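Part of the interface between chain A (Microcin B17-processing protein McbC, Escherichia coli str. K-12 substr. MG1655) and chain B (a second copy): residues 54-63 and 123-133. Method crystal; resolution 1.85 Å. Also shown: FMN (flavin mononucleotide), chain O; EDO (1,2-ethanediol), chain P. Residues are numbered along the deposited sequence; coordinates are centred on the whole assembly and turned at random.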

ATOM      1  N   LYS A  54     -30.146  -1.850 -13.803  1.00 41.10           N
ATOM      2  CA  LYS A  54     -29.961  -3.282 -13.589  1.00 40.99           C
ATOM      3  C   LYS A  54     -29.218  -3.634 -12.278  1.00 37.34           C
ATOM      4  O   LYS A  54     -29.288  -4.770 -11.817  1.00 36.96           O
ATOM      5  N   PHE A  55     -28.510  -2.669 -11.693  1.00 34.06           N
ATOM      6  CA  PHE A  55     -27.758  -2.878 -10.466  1.00 32.39           C
ATOM      7  C   PHE A  55     -28.433  -2.395  -9.182  1.00 32.18           C
ATOM      8  O   PHE A  55     -28.029  -2.786  -8.089  1.00 31.20           O
ATOM      9  N   GLU A  56     -29.452  -1.556  -9.323  1.00 32.57           N
ATOM     10  CA  GLU A  56     -30.067  -0.883  -8.203  1.00 32.42           C
ATOM     11  C   GLU A  56     -31.161  -1.780  -7.591  1.00 32.96           C
ATOM     12  O   GLU A  56     -31.986  -2.359  -8.312  1.00 32.39           O
ATOM     13  N   ASN A  57     -31.128  -1.896  -6.262  1.00 32.00           N
ATOM     14  CA  ASN A  57     -32.156  -2.599  -5.483  1.00 33.42           C
ATOM     15  C   ASN A  57     -32.332  -4.044  -5.921  1.00 33.76           C
ATOM     16  O   ASN A  57     -33.436  -4.471  -6.248  1.00 34.47           O
ATOM     17  N   LYS A  58     -31.225  -4.773  -5.927  1.00 33.60           N
ATOM     18  CA  LYS A  58     -31.195  -6.166  -6.334  1.00 34.28           C
ATOM     19  C   LYS A  58     -30.669  -7.044  -5.195  1.00 33.71           C
ATOM     20  O   LYS A  58     -30.195  -6.539  -4.191  1.00 33.62           O
ATOM     21  N   GLU A  59     -30.792  -8.351  -5.368  1.00 34.62           N
ATOM     22  CA  GLU A  59     -30.240  -9.355  -4.450  1.00 34.56           C
ATOM     23  C   GLU A  59     -29.241 -10.201  -5.209  1.00 34.54           C
ATOM     24  O   GLU A  59     -29.524 -10.684  -6.309  1.00 34.40           O
ATOM     25  N   VAL A  60     -28.072 -10.390  -4.615  1.00 33.81           N
ATOM     26  CA  VAL A  60     -27.128 -11.371  -5.104  1.00 33.88           C
ATOM     27  C   VAL A  60     -27.429 -12.649  -4.322  1.00 34.75           C
ATOM     28  O   VAL A  60     -27.709 -12.593  -3.124  1.00 35.23           O
ATOM     29  N   LEU A  61     -27.376 -13.784  -5.002  1.00 35.44           N
ATOM     30  CA  LEU A  61     -27.683 -15.081  -4.386  1.00 35.92           C
ATOM     31  C   LEU A  61     -26.442 -15.912  -4.037  1.00 35.63           C
ATOM     32  O   LEU A  61     -25.433 -15.911  -4.764  1.00 35.47           O
ATOM     33  N   PHE A  62     -26.529 -16.632  -2.915  1.00 35.87           N
ATOM     34  CA  PHE A  62     -25.567 -17.693  -2.599  1.00 35.30           C
ATOM     35  C   PHE A  62     -25.626 -18.854  -3.605  1.00 36.30           C
ATOM     36  O   PHE A  62     -24.576 -19.392  -3.938  1.00 36.09           O
ATOM     37  N   ARG A  63     -26.809 -19.194  -4.129  1.00 37.75           N
ATOM     38  CA  ARG A  63     -26.940 -20.195  -5.235  1.00 39.34           C
ATOM     39  C   ARG A  63     -27.641 -19.581  -6.464  1.00 38.64           C
ATOM     40  O   ARG A  63     -28.839 -19.788  -6.663  1.00 38.75           O
TER
ATOM     41  N   GLY B 123     -25.534   3.884  -0.728  1.00 28.55           N
ATOM     42  CA  GLY B 123     -24.971   4.624  -1.854  1.00 29.28           C
ATOM     43  C   GLY B 123     -25.328   3.976  -3.181  1.00 29.17           C
ATOM     44  O   GLY B 123     -25.095   2.786  -3.376  1.00 28.32           O
ATOM     45  N   GLY B 124     -25.937   4.764  -4.060  1.00 29.98           N
ATOM     46  CA  GLY B 124     -26.378   4.304  -5.375  1.00 30.89           C
ATOM     47  C   GLY B 124     -27.427   3.215  -5.380  1.00 30.94           C
ATOM     48  O   GLY B 124     -27.642   2.586  -6.409  1.00 31.15           O
ATOM     49  N   ALA B 125     -28.091   3.014  -4.237  1.00 31.04           N
ATOM     50  CA  ALA B 125     -29.011   1.898  -4.033  1.00 31.10           C
ATOM     51  C   ALA B 125     -28.401   0.532  -4.408  1.00 30.81           C
ATOM     52  O   ALA B 125     -29.099  -0.361  -4.891  1.00 30.59           O
ATOM     53  N   LEU B 126     -27.105   0.379  -4.171  1.00 30.28           N
ATOM     54  CA  LEU B 126     -26.397  -0.841  -4.576  1.00 30.36           C
ATOM     55  C   LEU B 126     -26.442  -1.965  -3.534  1.00 29.69           C
ATOM     56  O   LEU B 126     -26.343  -3.147  -3.897  1.00 29.21           O
ATOM     57  N   TYR B 127     -26.592  -1.613  -2.264  1.00 29.17           N
ATOM     58  CA  TYR B 127     -26.715  -2.618  -1.177  1.00 29.20           C
ATOM     59  C   TYR B 127     -25.691  -3.761  -1.258  1.00 29.11           C
ATOM     60  O   TYR B 127     -26.059  -4.944  -1.422  1.00 29.62           O
ATOM     61  N   PRO B 128     -24.401  -3.430  -1.088  1.00 28.50           N
ATOM     62  CA  PRO B 128     -23.355  -4.450  -1.256  1.00 28.05           C
ATOM     63  C   PRO B 128     -23.118  -5.386  -0.078  1.00 27.57           C
ATOM     64  O   PRO B 128     -22.223  -6.224  -0.159  1.00 26.58           O
ATOM     65  N   ILE B 129     -23.863  -5.217   1.012  1.00 27.78           N
ATOM     66  CA  ILE B 129     -23.647  -5.969   2.221  1.00 27.38           C
ATOM     67  C   ILE B 129     -24.694  -7.051   2.286  1.00 28.68           C
ATOM     68  O   ILE B 129     -25.873  -6.782   2.127  1.00 29.90           O
ATOM     69  N   GLU B 130     -24.250  -8.276   2.537  1.00 29.46           N
ATOM     70  CA  GLU B 130     -25.131  -9.432   2.672  1.00 31.56           C
ATOM     71  C   GLU B 130     -25.234  -9.836   4.136  1.00 31.26           C
ATOM     72  O   GLU B 130     -24.250  -9.742   4.891  1.00 30.19           O
ATOM     73  N   VAL B 131     -26.425 -10.260   4.540  1.00 31.69           N
ATOM     74  CA  VAL B 131     -26.648 -10.757   5.905  1.00 32.41           C
ATOM     75  C   VAL B 131     -26.787 -12.276   5.899  1.00 32.32           C
ATOM     76  O   VAL B 131     -27.623 -12.840   5.179  1.00 31.64           O
ATOM     77  N   PHE B 132     -25.993 -12.924   6.734  1.00 31.16           N
ATOM     78  CA  PHE B 132     -26.072 -14.352   6.922  1.00 31.82           C
ATOM     79  C   PHE B 132     -26.531 -14.645   8.353  1.00 31.99           C
ATOM     80  O   PHE B 132     -26.196 -13.915   9.285  1.00 31.10           O
ATOM     81  N   LEU B 133     -27.324 -15.695   8.495  1.00 32.30           N
ATOM     82  CA  LEU B 133     -27.897 -16.099   9.766  1.00 33.84           C
ATOM     83  C   LEU B 133     -27.201 -17.387  10.170  1.00 33.37           C
ATOM     84  O   LEU B 133     -27.168 -18.332   9.380  1.00 33.05           O
TER

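The two stretches meet in a small, mixed contact of 393 Å², in which one direct backbone hydrogen bond and two bridging waters fix the loops at one end while sparse side-chain packing continues along the strand at the other. The anchor is Asn A57 N, which donates to Ala B125 O at 2.9 Å with a nearly straight N-H...O angle of 168°; Glu A56 CA lies 3.5 Å from the same Ala B125 O in a CA-H...O contact. Ala B125 points its methyl toward chain A, where its CB sits 4.2 Å from Glu A56 CB and 3.7 Å from Asn A57 OD1. Although the CA-to-CB bond of Asn A57 is directed away, its m rotamer (chi2 -54°) brings the amide back, so that OD1 also approaches Tyr B127 CE2 at 3.5 Å. Leu B126 likewise starts out away, but its m,t rotamer returns CD2 to within 3.9 Å of Phe A55 CB, an apolar contact.

Water extends the polar network. Water 1 donates to Phe A55 O and Leu B126 O, both at 2.7 Å, and accepts from Lys A58 N at 3.0 Å. Water 2 donates to Glu A56 OE2 (2.8 Å) and Gly B124 O (2.7 Å), linking an m,t glutamate to the opposing backbone. Beside this site, Gly B124 N donates to O2 of the 1,2-ethanediol at 2.7 Å, and FMN C8 lies 3.4 Å from Gly B123 N.

Farther along, Val A60 (t) and Glu B130 (m,m) point toward each other, yet Val A60 CB remains 4.3 Å from Glu B130 OE2. Val A60 N and O are buried without polar partners. Finally, Phe A62 (t) and Phe B132 (m) converge, with Phe A62 CD1 at the edge of the Phe B132 ring, 4.1 Å from its CE2.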

ATOM      1  CB  LYS A  54     -29.300  -3.951 -14.814  1.00 43.51           C
ATOM      2  CG  LYS A  54     -27.796  -4.222 -14.724  1.00 44.61           C
ATOM      3  CD  LYS A  54     -27.339  -5.273 -15.743  1.00 46.76           C
ATOM      4  CE  LYS A  54     -27.356  -4.774 -17.175  1.00 48.23           C
ATOM      5  NZ  LYS A  54     -26.313  -3.726 -17.386  1.00 49.08           N
ATOM      6  CB  PHE A  55     -26.401  -2.218 -10.595  1.00 30.49           C
ATOM      7  CG  PHE A  55     -25.598  -2.749 -11.729  1.00 30.60           C
ATOM      8  CD1 PHE A  55     -24.971  -4.004 -11.630  1.00 30.08           C
ATOM      9  CD2 PHE A  55     -25.463  -2.028 -12.906  1.00 30.70           C
ATOM     10  CE1 PHE A  55     -24.217  -4.501 -12.679  1.00 30.43           C
ATOM     11  CE2 PHE A  55     -24.687  -2.526 -13.954  1.00 30.88           C
ATOM     12  CZ  PHE A  55     -24.082  -3.762 -13.847  1.00 30.56           C
ATOM     13  CB  GLU A  56     -30.639   0.466  -8.666  1.00 33.46           C
ATOM     14  CG  GLU A  56     -29.537   1.460  -9.034  1.00 32.83           C
ATOM     15  CD  GLU A  56     -30.022   2.696  -9.790  1.00 34.59           C
ATOM     16  OE1 GLU A  56     -31.191   2.770 -10.213  1.00 36.27           O
ATOM     17  OE2 GLU A  56     -29.208   3.592 -10.000  1.00 34.65           O
ATOM     18  CB  ASN A  57     -33.506  -1.862  -5.545  1.00 34.74           C
ATOM     19  CG  ASN A  57     -33.413  -0.459  -4.985  1.00 34.99           C
ATOM     20  OD1 ASN A  57     -32.964  -0.258  -3.857  1.00 35.61           O
ATOM     21  ND2 ASN A  57     -33.825   0.504  -5.765  1.00 35.49           N
ATOM     22  CB  LYS A  58     -30.311  -6.312  -7.568  1.00 34.54           C
ATOM     23  CG  LYS A  58     -30.826  -5.587  -8.824  1.00 35.97           C
ATOM     24  CD  LYS A  58     -32.127  -6.159  -9.351  1.00 37.45           C
ATOM     25  CE  LYS A  58     -32.558  -5.509 -10.654  1.00 39.02           C
ATOM     26  NZ  LYS A  58     -32.782  -4.050 -10.472  1.00 39.58           N
ATOM     27  CB  GLU A  59     -31.327 -10.288  -3.926  1.00 36.19           C
ATOM     28  CG  GLU A  59     -32.465  -9.572  -3.245  1.00 36.90           C
ATOM     29  CD  GLU A  59     -33.603 -10.483  -2.803  1.00 38.32           C
ATOM     30  OE1 GLU A  59     -34.130 -11.319  -3.599  1.00 38.98           O
ATOM     31  OE2 GLU A  59     -33.988 -10.307  -1.629  1.00 38.20           O
ATOM     32  CB  VAL A  60     -25.681 -10.898  -4.885  1.00 32.72           C
ATOM     33  CG1 VAL A  60     -24.690 -11.994  -5.257  1.00 32.97           C
ATOM     34  CG2 VAL A  60     -25.436  -9.636  -5.694  1.00 32.29           C
ATOM     35  CB  LEU A  61     -28.583 -15.877  -5.329  1.00 37.70           C
ATOM     36  CG  LEU A  61     -29.946 -15.280  -5.672  1.00 38.69           C
ATOM     37  CD1 LEU A  61     -30.775 -16.315  -6.407  1.00 40.21           C
ATOM     38  CD2 LEU A  61     -30.669 -14.805  -4.421  1.00 39.06           C
ATOM     39  CB  PHE A  62     -25.734 -18.210  -1.172  1.00 35.38           C
ATOM     40  CG  PHE A  62     -24.599 -19.071  -0.716  1.00 34.61           C
ATOM     41  CD1 PHE A  62     -23.416 -18.502  -0.266  1.00 33.58           C
ATOM     42  CD2 PHE A  62     -24.709 -20.442  -0.744  1.00 35.76           C
ATOM     43  CE1 PHE A  62     -22.356 -19.292   0.163  1.00 33.22           C
ATOM     44  CE2 PHE A  62     -23.655 -21.244  -0.313  1.00 35.65           C
ATOM     45  CZ  PHE A  62     -22.483 -20.658   0.139  1.00 34.24           C
ATOM     46  CB  ARG A  63     -27.634 -21.492  -4.765  1.00 42.57           C
ATOM     47  CG  ARG A  63     -26.734 -22.318  -3.848  1.00 44.13           C
ATOM     48  CD  ARG A  63     -27.227 -23.732  -3.569  1.00 46.72           C
ATOM     49  NE  ARG A  63     -26.226 -24.441  -2.754  1.00 48.02           N
ATOM     50  CZ  ARG A  63     -26.100 -24.367  -1.422  1.00 48.63           C
ATOM     51  NH1 ARG A  63     -26.921 -23.632  -0.677  1.00 48.84           N
ATOM     52  NH2 ARG A  63     -25.135 -25.046  -0.815  1.00 49.51           N
TER
ATOM     53  CB  ALA B 125     -30.290   2.149  -4.806  1.00 32.11           C
ATOM     54  CB  LEU B 126     -24.953  -0.505  -4.940  1.00 30.14           C
ATOM     55  CG  LEU B 126     -24.848   0.467  -6.120  1.00 30.91           C
ATOM     56  CD1 LEU B 126     -23.403   0.894  -6.283  1.00 30.80           C
ATOM     57  CD2 LEU B 126     -25.391  -0.151  -7.403  1.00 31.55           C
ATOM     58  CB  TYR B 127     -28.154  -3.140  -1.126  1.00 29.66           C
ATOM     59  CG  TYR B 127     -29.092  -2.047  -0.724  1.00 29.85           C
ATOM     60  CD1 TYR B 127     -29.234  -1.711   0.621  1.00 29.52           C
ATOM     61  CD2 TYR B 127     -29.761  -1.277  -1.680  1.00 30.22           C
ATOM     62  CE1 TYR B 127     -30.055  -0.664   1.016  1.00 30.52           C
ATOM     63  CE2 TYR B 127     -30.610  -0.239  -1.300  1.00 30.99           C
ATOM     64  CZ  TYR B 127     -30.748   0.070   0.054  1.00 30.92           C
ATOM     65  OH  TYR B 127     -31.539   1.113   0.460  1.00 30.92           O
ATOM     66  CB  PRO B 128     -22.077  -3.597  -1.474  1.00 27.86           C
ATOM     67  CG  PRO B 128     -22.346  -2.373  -0.660  1.00 27.85           C
ATOM     68  CD  PRO B 128     -23.806  -2.083  -0.920  1.00 28.32           C
ATOM     69  CB  ILE B 129     -23.739  -5.065   3.478  1.00 26.98           C
ATOM     70  CG1 ILE B 129     -22.734  -3.943   3.388  1.00 26.44           C
ATOM     71  CG2 ILE B 129     -23.579  -5.870   4.772  1.00 26.86           C
ATOM     72  CD1 ILE B 129     -21.302  -4.385   3.174  1.00 26.05           C
ATOM     73  CB  GLU B 130     -24.583 -10.589   1.855  1.00 33.07           C
ATOM     74  CG  GLU B 130     -24.431 -10.243   0.377  1.00 35.28           C
ATOM     75  CD  GLU B 130     -25.739  -9.843  -0.307  1.00 37.45           C
ATOM     76  OE1 GLU B 130     -26.781 -10.475  -0.074  1.00 38.01           O
ATOM     77  OE2 GLU B 130     -25.721  -8.888  -1.119  1.00 41.22           O
ATOM     78  CB  VAL B 131     -27.949 -10.207   6.538  1.00 34.77           C
ATOM     79  CG1 VAL B 131     -28.058 -10.630   8.013  1.00 35.72           C
ATOM     80  CG2 VAL B 131     -28.013  -8.711   6.403  1.00 35.44           C
ATOM     81  CB  PHE B 132     -24.720 -14.984   6.641  1.00 31.77           C
ATOM     82  CG  PHE B 132     -24.341 -15.005   5.176  1.00 31.89           C
ATOM     83  CD1 PHE B 132     -23.739 -13.910   4.589  1.00 31.82           C
ATOM     84  CD2 PHE B 132     -24.584 -16.131   4.390  1.00 32.75           C
ATOM     85  CE1 PHE B 132     -23.362 -13.933   3.241  1.00 31.99           C
ATOM     86  CE2 PHE B 132     -24.221 -16.165   3.044  1.00 32.46           C
ATOM     87  CZ  PHE B 132     -23.632 -15.054   2.460  1.00 32.11           C
ATOM     88  CB  LEU B 133     -29.387 -16.342   9.613  1.00 35.60           C
ATOM     89  CG  LEU B 133     -30.116 -17.091  10.742  1.00 36.95           C
ATOM     90  CD1 LEU B 133     -30.051 -16.297  12.035  1.00 37.07           C
ATOM     91  CD2 LEU B 133     -31.549 -17.320  10.304  1.00 38.25           C
TER
HETATM   92  N1  FMN O 401     -27.653  10.266  -2.721  1.00 32.40           N
HETATM   93  C2  FMN O 401     -27.244  11.232  -3.584  1.00 32.83           C
HETATM   94  O2  FMN O 401     -28.112  11.773  -4.292  1.00 31.39           O
HETATM   95  N3  FMN O 401     -25.947  11.610  -3.691  1.00 32.59           N
HETATM   96  C4  FMN O 401     -24.971  11.056  -2.933  1.00 32.66           C
HETATM   97  O4  FMN O 401     -23.779  11.421  -3.035  1.00 31.85           O
HETATM   98  C4A FMN O 401     -25.335   9.983  -1.975  1.00 30.74           C
HETATM   99  N5  FMN O 401     -24.419   9.366  -1.191  1.00 30.41           N
HETATM  100  C5A FMN O 401     -24.792   8.397  -0.315  1.00 30.43           C
HETATM  101  C6  FMN O 401     -23.824   7.796   0.485  1.00 30.24           C
HETATM  102  C7  FMN O 401     -24.158   6.798   1.394  1.00 30.72           C
HETATM  103  C7M FMN O 401     -23.085   6.162   2.244  1.00 29.93           C
HETATM  104  C8  FMN O 401     -25.576   6.371   1.531  1.00 30.42           C
HETATM  105  C8M FMN O 401     -25.949   5.298   2.513  1.00 30.53           C
HETATM  106  C9  FMN O 401     -26.560   6.967   0.741  1.00 31.19           C
HETATM  107  C9A FMN O 401     -26.228   7.976  -0.188  1.00 30.46           C
HETATM  108  N10 FMN O 401     -27.201   8.610  -1.012  1.00 31.08           N
HETATM  109  C10 FMN O 401     -26.774   9.616  -1.914  1.00 31.82           C
HETATM  110  C1' FMN O 401     -28.628   8.267  -0.951  1.00 30.22           C
HETATM  111  C2' FMN O 401     -28.896   7.037  -1.789  1.00 31.43           C
HETATM  112  O2' FMN O 401     -28.764   7.373  -3.184  1.00 31.32           O
HETATM  113  C3' FMN O 401     -30.278   6.468  -1.444  1.00 31.98           C
HETATM  114  O3' FMN O 401     -30.275   5.972  -0.099  1.00 31.81           O
HETATM  115  C4' FMN O 401     -30.717   5.350  -2.384  1.00 32.07           C
HETATM  116  O4' FMN O 401     -30.836   5.867  -3.710  1.00 30.04           O
HETATM  117  C5' FMN O 401     -32.062   4.730  -2.014  1.00 33.13           C
HETATM  118  O5' FMN O 401     -33.057   5.751  -1.990  1.00 32.27           O
HETATM  119  P   FMN O 401     -33.914   6.043  -0.669  1.00 34.54           P
HETATM  120  O1P FMN O 401     -32.933   6.448   0.407  1.00 33.53           O
HETATM  121  O2P FMN O 401     -34.813   7.187  -1.093  1.00 34.57           O
HETATM  122  O3P FMN O 401     -34.610   4.735  -0.457  1.00 32.35           O
HETATM  123  C1  EDO P 402     -26.814   8.460  -6.338  1.00 42.72           C
HETATM  124  O1  EDO P 402     -26.930   7.180  -6.950  1.00 44.09           O
HETATM  125  C2  EDO P 402     -25.794   8.347  -5.230  1.00 41.38           C
HETATM  126  O2  EDO P 402     -26.260   7.463  -4.203  1.00 39.55           O
HETATM  127  O   HOH W   1     -28.390  -3.799  -5.604  1.00 36.39           O
HETATM  128  O   HOH W   2     -26.705   3.409  -8.834  1.00 28.96           O